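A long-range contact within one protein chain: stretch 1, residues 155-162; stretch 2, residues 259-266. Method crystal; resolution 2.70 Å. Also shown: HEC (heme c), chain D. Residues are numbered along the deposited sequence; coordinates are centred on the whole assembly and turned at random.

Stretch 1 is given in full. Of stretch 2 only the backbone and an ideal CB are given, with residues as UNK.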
ATOM      1  N   GLU C 155     -42.510 -43.700 -18.645  1.00 54.51           N
ATOM      2  CA  GLU C 155     -42.637 -44.848 -19.535  1.00 60.18           C
ATOM      3  C   GLU C 155     -41.727 -44.706 -20.748  1.00 46.99           C
ATOM      4  O   GLU C 155     -41.346 -43.597 -21.119  1.00 58.09           O
ATOM      5  CB  GLU C 155     -44.090 -45.015 -19.990  1.00 40.24           C
ATOM      6  CG  GLU C 155     -45.096 -45.158 -18.859  1.00 49.03           C
ATOM      7  CD  GLU C 155     -45.037 -46.515 -18.185  1.00 56.53           C
ATOM      8  OE1 GLU C 155     -44.445 -47.447 -18.769  1.00 57.59           O
ATOM      9  OE2 GLU C 155     -45.587 -46.651 -17.072  1.00 54.23           O
ATOM     10  N   PHE C 156     -41.376 -45.836 -21.359  1.00 55.81           N
ATOM     11  CA  PHE C 156     -40.522 -45.837 -22.542  1.00 58.02           C
ATOM     12  C   PHE C 156     -41.154 -45.078 -23.708  1.00 61.60           C
ATOM     13  O   PHE C 156     -42.375 -45.053 -23.858  1.00 61.54           O
ATOM     14  CB  PHE C 156     -40.202 -47.271 -22.972  1.00 56.10           C
ATOM     15  CG  PHE C 156     -39.403 -48.048 -21.963  1.00 69.68           C
ATOM     16  CD1 PHE C 156     -38.078 -47.728 -21.712  1.00 68.89           C
ATOM     17  CD2 PHE C 156     -39.972 -49.106 -21.274  1.00 71.94           C
ATOM     18  CE1 PHE C 156     -37.340 -48.442 -20.785  1.00 61.10           C
ATOM     19  CE2 PHE C 156     -39.240 -49.825 -20.348  1.00 67.79           C
ATOM     20  CZ  PHE C 156     -37.922 -49.493 -20.103  1.00 58.69           C
ATOM     21  N   THR C 157     -40.310 -44.454 -24.526  1.00 47.81           N
ATOM     22  CA  THR C 157     -40.774 -43.701 -25.686  1.00 58.18           C
ATOM     23  C   THR C 157     -41.101 -44.608 -26.867  1.00 52.55           C
ATOM     24  O   THR C 157     -42.038 -44.347 -27.621  1.00 59.73           O
ATOM     25  CB  THR C 157     -39.726 -42.666 -26.143  1.00 48.70           C
ATOM     26  OG1 THR C 157     -38.520 -43.340 -26.524  1.00 55.56           O
ATOM     27  CG2 THR C 157     -39.422 -41.680 -25.029  1.00 58.22           C
ATOM     28  N   GLY C 158     -40.322 -45.673 -27.024  1.00 59.64           N
ATOM     29  CA  GLY C 158     -40.442 -46.542 -28.180  1.00 51.74           C
ATOM     30  C   GLY C 158     -39.540 -46.064 -29.303  1.00 64.05           C
ATOM     31  O   GLY C 158     -39.259 -44.871 -29.414  1.00 72.08           O
ATOM     32  N   SER C 159     -39.093 -46.992 -30.143  1.00 53.01           N
ATOM     33  CA  SER C 159     -38.125 -46.672 -31.188  1.00 54.70           C
ATOM     34  C   SER C 159     -38.768 -46.082 -32.444  1.00 52.31           C
ATOM     35  O   SER C 159     -39.721 -46.643 -32.986  1.00 78.06           O
ATOM     36  CB  SER C 159     -37.320 -47.917 -31.562  1.00 47.79           C
ATOM     37  OG  SER C 159     -36.347 -47.615 -32.546  1.00 43.83           O
ATOM     38  N   PRO C 160     -38.242 -44.935 -32.900  1.00 67.45           N
ATOM     39  CA  PRO C 160     -38.624 -44.215 -34.123  1.00 67.62           C
ATOM     40  C   PRO C 160     -38.199 -44.909 -35.418  1.00 61.15           C
ATOM     41  O   PRO C 160     -38.697 -44.567 -36.491  1.00 67.46           O
ATOM     42  CB  PRO C 160     -37.893 -42.880 -33.977  1.00 72.70           C
ATOM     43  CG  PRO C 160     -36.699 -43.204 -33.157  1.00 54.86           C
ATOM     44  CD  PRO C 160     -37.163 -44.240 -32.175  1.00 64.32           C
ATOM     45  N   PHE C 161     -37.291 -45.871 -35.308  1.00 61.54           N
ATOM     46  CA  PHE C 161     -36.576 -46.412 -36.461  1.00 75.75           C
ATOM     47  C   PHE C 161     -37.295 -47.574 -37.145  1.00 77.10           C
ATOM     48  O   PHE C 161     -36.727 -48.240 -38.012  1.00 61.89           O
ATOM     49  CB  PHE C 161     -35.165 -46.831 -36.045  1.00 56.98           C
ATOM     50  CG  PHE C 161     -34.276 -45.669 -35.705  1.00 78.01           C
ATOM     51  CD1 PHE C 161     -33.684 -44.921 -36.709  1.00 82.80           C
ATOM     52  CD2 PHE C 161     -34.047 -45.314 -34.387  1.00 79.51           C
ATOM     53  CE1 PHE C 161     -32.871 -43.846 -36.405  1.00 77.65           C
ATOM     54  CE2 PHE C 161     -33.235 -44.239 -34.076  1.00 73.59           C
ATOM     55  CZ  PHE C 161     -32.646 -43.505 -35.087  1.00 82.05           C
ATOM     56  N   ARG C 162     -38.539 -47.816 -36.752  1.00 73.65           N
ATOM     57  CA  ARG C 162     -39.321 -48.909 -37.316  1.00 81.20           C
ATOM     58  C   ARG C 162     -40.442 -48.358 -38.194  1.00 89.18           C
ATOM     59  O   ARG C 162     -40.847 -47.205 -38.044  1.00 82.24           O
ATOM     60  CB  ARG C 162     -39.904 -49.789 -36.209  1.00 69.22           C
ATOM     61  CG  ARG C 162     -38.888 -50.235 -35.172  1.00 77.21           C
ATOM     62  CD  ARG C 162     -39.235 -51.604 -34.612  1.00 58.39           C
ATOM     63  NE  ARG C 162     -40.425 -51.578 -33.766  1.00 64.21           N
ATOM     64  CZ  ARG C 162     -40.503 -52.157 -32.572  1.00 68.92           C
ATOM     65  NH1 ARG C 162     -39.460 -52.813 -32.083  1.00 48.74           N
ATOM     66  NH2 ARG C 162     -41.625 -52.086 -31.869  1.00 78.31           N
ATOM     67  N   UNK C 259     -28.826 -53.126 -17.584  1.00 49.51           N
ATOM     68  CA  UNK C 259     -29.830 -52.144 -18.002  1.00 56.68           C
ATOM     69  C   UNK C 259     -30.780 -52.693 -19.059  1.00 52.90           C
ATOM     70  O   UNK C 259     -30.447 -53.662 -19.742  1.00 53.98           O
ATOM     71  CB  UNK C 259     -29.140 -50.888 -18.539  1.00 56.68           C
ATOM     72  N   UNK C 260     -31.948 -52.074 -19.191  1.00 54.26           N
ATOM     73  CA  UNK C 260     -32.876 -52.410 -20.264  1.00 54.37           C
ATOM     74  C   UNK C 260     -32.282 -52.031 -21.616  1.00 56.34           C
ATOM     75  O   UNK C 260     -31.453 -51.127 -21.707  1.00 63.59           O
ATOM     76  CB  UNK C 260     -34.219 -51.707 -20.055  1.00 54.37           C
ATOM     77  N   UNK C 261     -32.695 -52.736 -22.664  1.00 51.83           N
ATOM     78  CA  UNK C 261     -32.290 -52.375 -24.016  1.00 51.55           C
ATOM     79  C   UNK C 261     -33.365 -51.531 -24.694  1.00 55.02           C
ATOM     80  O   UNK C 261     -33.207 -51.106 -25.838  1.00 61.10           O
ATOM     81  CB  UNK C 261     -32.002 -53.631 -24.841  1.00 51.55           C
ATOM     82  N   UNK C 262     -34.462 -51.294 -23.980  1.00 44.34           N
ATOM     83  CA  UNK C 262     -35.526 -50.431 -24.478  1.00 48.89           C
ATOM     84  C   UNK C 262     -35.047 -48.983 -24.521  1.00 66.86           C
ATOM     85  O   UNK C 262     -34.391 -48.515 -23.589  1.00 69.00           O
ATOM     86  CB  UNK C 262     -36.777 -50.557 -23.606  1.00 48.89           C
ATOM     87  N   UNK C 263     -35.371 -48.290 -25.610  1.00 57.29           N
ATOM     88  CA  UNK C 263     -34.954 -46.904 -25.825  1.00 50.79           C
ATOM     89  C   UNK C 263     -33.439 -46.737 -25.768  1.00 48.76           C
ATOM     90  O   UNK C 263     -32.940 -45.670 -25.415  1.00 61.46           O
ATOM     91  CB  UNK C 263     -35.610 -45.994 -24.784  1.00 50.79           C
ATOM     92  N   UNK C 264     -32.709 -47.791 -26.124  1.00 51.71           N
ATOM     93  CA  UNK C 264     -31.252 -47.750 -26.084  1.00 47.93           C
ATOM     94  C   UNK C 264     -30.716 -46.826 -27.175  1.00 58.22           C
ATOM     95  O   UNK C 264     -29.549 -46.445 -27.163  1.00 68.15           O
ATOM     96  CB  UNK C 264     -30.670 -49.156 -26.242  1.00 47.93           C
ATOM     97  N   UNK C 265     -31.580 -46.462 -28.115  1.00 54.07           N
ATOM     98  CA  UNK C 265     -31.214 -45.510 -29.154  1.00 66.37           C
ATOM     99  C   UNK C 265     -30.982 -44.130 -28.547  1.00 64.50           C
ATOM    100  O   UNK C 265     -30.193 -43.339 -29.063  1.00 56.27           O
ATOM    101  CB  UNK C 265     -32.298 -45.446 -30.232  1.00 66.37           C
ATOM    102  N   UNK C 266     -31.682 -43.850 -27.449  1.00 37.24           N
ATOM    103  CA  UNK C 266     -31.669 -42.523 -26.843  1.00 57.66           C
ATOM    104  C   UNK C 266     -30.689 -42.372 -25.676  1.00 64.86           C
ATOM    105  O   UNK C 266     -30.540 -41.274 -25.141  1.00 51.28           O
ATOM    106  CB  UNK C 266     -33.079 -42.179 -26.360  1.00 57.66           C
TER
HETATM  107 FE   HEC D 405     -25.629 -56.681 -22.636  1.00 58.21          FE
HETATM  108  CHA HEC D 405     -25.172 -53.587 -21.215  1.00 57.52           C
HETATM  109  CHB HEC D 405     -26.479 -55.202 -25.601  1.00 75.30           C
HETATM  110  CHC HEC D 405     -25.368 -59.725 -24.234  1.00 62.68           C
HETATM  111  CHD HEC D 405     -25.148 -58.217 -19.628  1.00 67.47           C
HETATM  112  NA  HEC D 405     -25.772 -54.748 -23.296  1.00 62.85           N
HETATM  113  C1A HEC D 405     -25.591 -53.613 -22.528  1.00 62.98           C
HETATM  114  C2A HEC D 405     -25.916 -52.464 -23.351  1.00 69.06           C
HETATM  115  C3A HEC D 405     -26.277 -52.907 -24.558  1.00 67.27           C
HETATM  116  C4A HEC D 405     -26.193 -54.354 -24.552  1.00 59.51           C
HETATM  117  CMA HEC D 405     -26.709 -52.030 -25.754  1.00 49.46           C
HETATM  118  CAA HEC D 405     -25.862 -50.986 -22.906  1.00 55.20           C
HETATM  119  CBA HEC D 405     -26.959 -50.721 -21.879  1.00 64.04           C
HETATM  120  CGA HEC D 405     -26.768 -49.357 -21.269  1.00 51.92           C
HETATM  121  O1A HEC D 405     -27.717 -48.853 -20.616  1.00 54.38           O
HETATM  122  O2A HEC D 405     -25.669 -48.770 -21.441  1.00 55.21           O
HETATM  123  NB  HEC D 405     -25.952 -57.360 -24.555  1.00 61.45           N
HETATM  124  C1B HEC D 405     -26.148 -56.539 -25.651  1.00 62.84           C
HETATM  125  C2B HEC D 405     -25.937 -57.329 -26.846  1.00 53.68           C
HETATM  126  C3B HEC D 405     -25.636 -58.580 -26.468  1.00 67.28           C
HETATM  127  C4B HEC D 405     -25.635 -58.623 -25.018  1.00 53.54           C
HETATM  128  CMB HEC D 405     -26.063 -56.797 -28.291  1.00 59.26           C
HETATM  129  CAB HEC D 405     -25.326 -59.784 -27.390  1.00 65.28           C
HETATM  130  CBB HEC D 405     -23.958 -59.592 -28.083  1.00 55.64           C
HETATM  131  NC  HEC D 405     -25.317 -58.616 -22.043  1.00 69.64           N
HETATM  132  C1C HEC D 405     -25.240 -59.727 -22.860  1.00 68.61           C
HETATM  133  C2C HEC D 405     -24.888 -60.864 -22.031  1.00 68.70           C
HETATM  134  C3C HEC D 405     -24.944 -60.470 -20.753  1.00 70.85           C
HETATM  135  C4C HEC D 405     -25.136 -59.032 -20.739  1.00 62.50           C
HETATM  136  CMC HEC D 405     -24.856 -62.328 -22.524  1.00 68.70           C
HETATM  137  CAC HEC D 405     -24.709 -61.351 -19.502  1.00 70.71           C
HETATM  138  CBC HEC D 405     -23.244 -61.836 -19.444  1.00 67.89           C
HETATM  139  ND  HEC D 405     -25.285 -55.998 -20.690  1.00 51.71           N
HETATM  140  C1D HEC D 405     -24.963 -56.852 -19.638  1.00 63.91           C
HETATM  141  C2D HEC D 405     -24.397 -56.070 -18.558  1.00 66.86           C
HETATM  142  C3D HEC D 405     -24.411 -54.618 -19.060  1.00 70.12           C
HETATM  143  C4D HEC D 405     -24.975 -54.675 -20.390  1.00 59.79           C
HETATM  144  CMD HEC D 405     -23.896 -56.590 -17.193  1.00 51.57           C
HETATM  145  CAD HEC D 405     -23.915 -53.358 -18.318  1.00 60.49           C
HETATM  146  CBD HEC D 405     -22.403 -53.439 -18.143  1.00 55.74           C
HETATM  147  CGD HEC D 405     -21.868 -52.102 -17.707  1.00 61.49           C
HETATM  148  O1D HEC D 405     -20.624 -51.969 -17.569  1.00 42.14           O
HETATM  149  O2D HEC D 405     -22.687 -51.169 -17.500  1.00 50.98           O

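Position 259 has nothing of stretch 1 within 5.5 Å of its ideal CB, so stretch 1 sets no demand. Its phi of -78° admits almost any residue, proline included. The residue is Pro259, which packs on the heme instead, CB of Pro259 lying 3.2 Å from O1A of HEC.

At position 260 CA-to-CB points toward stretch 1, and the ideal CB lies 4.3 Å from CZ of Phe156. A small or medium side chain with an apolar branch would suit: valine, threonine or isoleucine. In Thr260 (chi1 180°, t) CG2 comes to 3.8 Å from CE1 of Phe156, oblique to the ring, while OG1 accepts a hydrogen bond from N of position 262 at 3.0 Å.

Position 261 points away from stretch 1, and the heme lies on that side, so an apolar side chain is expected. Leu261 places CD2 3.5 Å from C3A of HEC.

At position 262 the ideal CB sits 3.6 Å from CE1 of Phe156, above the ring. Any residue with a CB methylene could supply C-H groups to this face, and a long, flexible chain could continue across it. CB of Arg262 stands 3.6 Å from the centroid of the Phe156 ring and 15° off the normal, a CH-pi contact. With chi1, chi2 and chi3 all m, the chain folds back so that CD2 of Phe156 lies over one face of the guanidinium.

At position 263 phi/psi of 57/29 is left-handed, where glycine, asparagine and aspartate are the usual occupants. Its CB points toward stretch 1, 4.3 Å from OG1 of Thr157 and 5.2 Å from N of Gly158, with the N of Thr157 also nearby. Neighbouring backbone donors call for a short acceptor, which favours aspartate or asparagine over glycine. The residue is Asp263. N of Thr157 donates to its OD2 at 2.7 Å (153°), and N of Gly158 to its OD1 at 2.9 Å (138°), so the carboxylate spans two successive amides.

Position 264 is out of reach of stretch 1, and its ideal CB lies about 4.9 Å from CMA of HEC, with the propionate arm farther off; a branched apolar residue would fit. Ile264 brings CD1 3.7 Å from CBA of HEC.

At position 265 CB again points toward stretch 1, 4.1 Å from CE2 of Phe161 and 5.4 Å from CD of Pro160. A broad, flat side chain could use these apolar groups, and a polar tip could reach OG1 of Thr157; tyrosine meets both conditions, while phenylalanine would meet the first. In Tyr265, CD of Pro160 lies 3.8 Å from the ring centroid, 17° off the normal, a CH-pi contact. OH of Tyr265 and OG1 of Thr157 share a 2.8 Å hydrogen bond.

Position 266 has no stretch 1 atom within 5.5 Å of its CB, leaving the choice open. Ala266 closes a type I turn, its N donating to O of Asp263 at 3.0 Å.

Stretch 2 259-266: PTLRDIYA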
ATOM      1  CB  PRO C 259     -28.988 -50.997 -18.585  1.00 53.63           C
ATOM      2  CG  PRO C 259     -27.551 -51.337 -18.277  1.00 48.17           C
ATOM      3  CD  PRO C 259     -27.504 -52.819 -18.148  1.00 51.03           C
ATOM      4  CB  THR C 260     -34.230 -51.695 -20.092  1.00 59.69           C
ATOM      5  OG1 THR C 260     -35.103 -52.054 -21.169  1.00 63.07           O
ATOM      6  CG2 THR C 260     -34.040 -50.183 -20.085  1.00 46.27           C
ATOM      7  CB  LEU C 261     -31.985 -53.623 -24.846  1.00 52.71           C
ATOM      8  CG  LEU C 261     -30.814 -54.473 -24.348  1.00 63.87           C
ATOM      9  CD1 LEU C 261     -30.394 -55.484 -25.403  1.00 54.62           C
ATOM     10  CD2 LEU C 261     -29.641 -53.593 -23.940  1.00 68.65           C
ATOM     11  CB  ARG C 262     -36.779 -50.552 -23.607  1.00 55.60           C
ATOM     12  CG  ARG C 262     -37.397 -51.942 -23.585  1.00 59.11           C
ATOM     13  CD  ARG C 262     -38.133 -52.253 -24.880  1.00 47.33           C
ATOM     14  NE  ARG C 262     -39.249 -51.339 -25.108  1.00 43.86           N
ATOM     15  CZ  ARG C 262     -40.453 -51.477 -24.563  1.00 42.44           C
ATOM     16  NH1 ARG C 262     -40.705 -52.494 -23.751  1.00 57.42           N
ATOM     17  NH2 ARG C 262     -41.408 -50.595 -24.827  1.00 43.08           N
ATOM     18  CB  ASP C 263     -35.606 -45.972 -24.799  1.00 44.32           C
ATOM     19  CG  ASP C 263     -37.087 -45.788 -25.033  1.00 57.30           C
ATOM     20  OD1 ASP C 263     -37.547 -46.011 -26.172  1.00 70.70           O
ATOM     21  OD2 ASP C 263     -37.791 -45.409 -24.076  1.00 51.53           O
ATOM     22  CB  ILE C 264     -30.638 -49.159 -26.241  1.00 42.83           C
ATOM     23  CG1 ILE C 264     -29.215 -49.196 -25.679  1.00 48.48           C
ATOM     24  CG2 ILE C 264     -30.668 -49.603 -27.692  1.00 48.96           C
ATOM     25  CD1 ILE C 264     -29.134 -48.887 -24.202  1.00 38.05           C
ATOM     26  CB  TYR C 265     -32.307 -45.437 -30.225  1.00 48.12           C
ATOM     27  CG  TYR C 265     -33.526 -44.652 -29.792  1.00 46.17           C
ATOM     28  CD1 TYR C 265     -34.481 -45.218 -28.958  1.00 41.54           C
ATOM     29  CD2 TYR C 265     -33.717 -43.341 -30.213  1.00 53.82           C
ATOM     30  CE1 TYR C 265     -35.594 -44.500 -28.556  1.00 57.06           C
ATOM     31  CE2 TYR C 265     -34.826 -42.617 -29.816  1.00 50.90           C
ATOM     32  CZ  TYR C 265     -35.761 -43.202 -28.989  1.00 54.59           C
ATOM     33  OH  TYR C 265     -36.866 -42.484 -28.593  1.00 55.95           O
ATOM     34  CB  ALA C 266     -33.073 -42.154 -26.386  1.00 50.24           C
TER
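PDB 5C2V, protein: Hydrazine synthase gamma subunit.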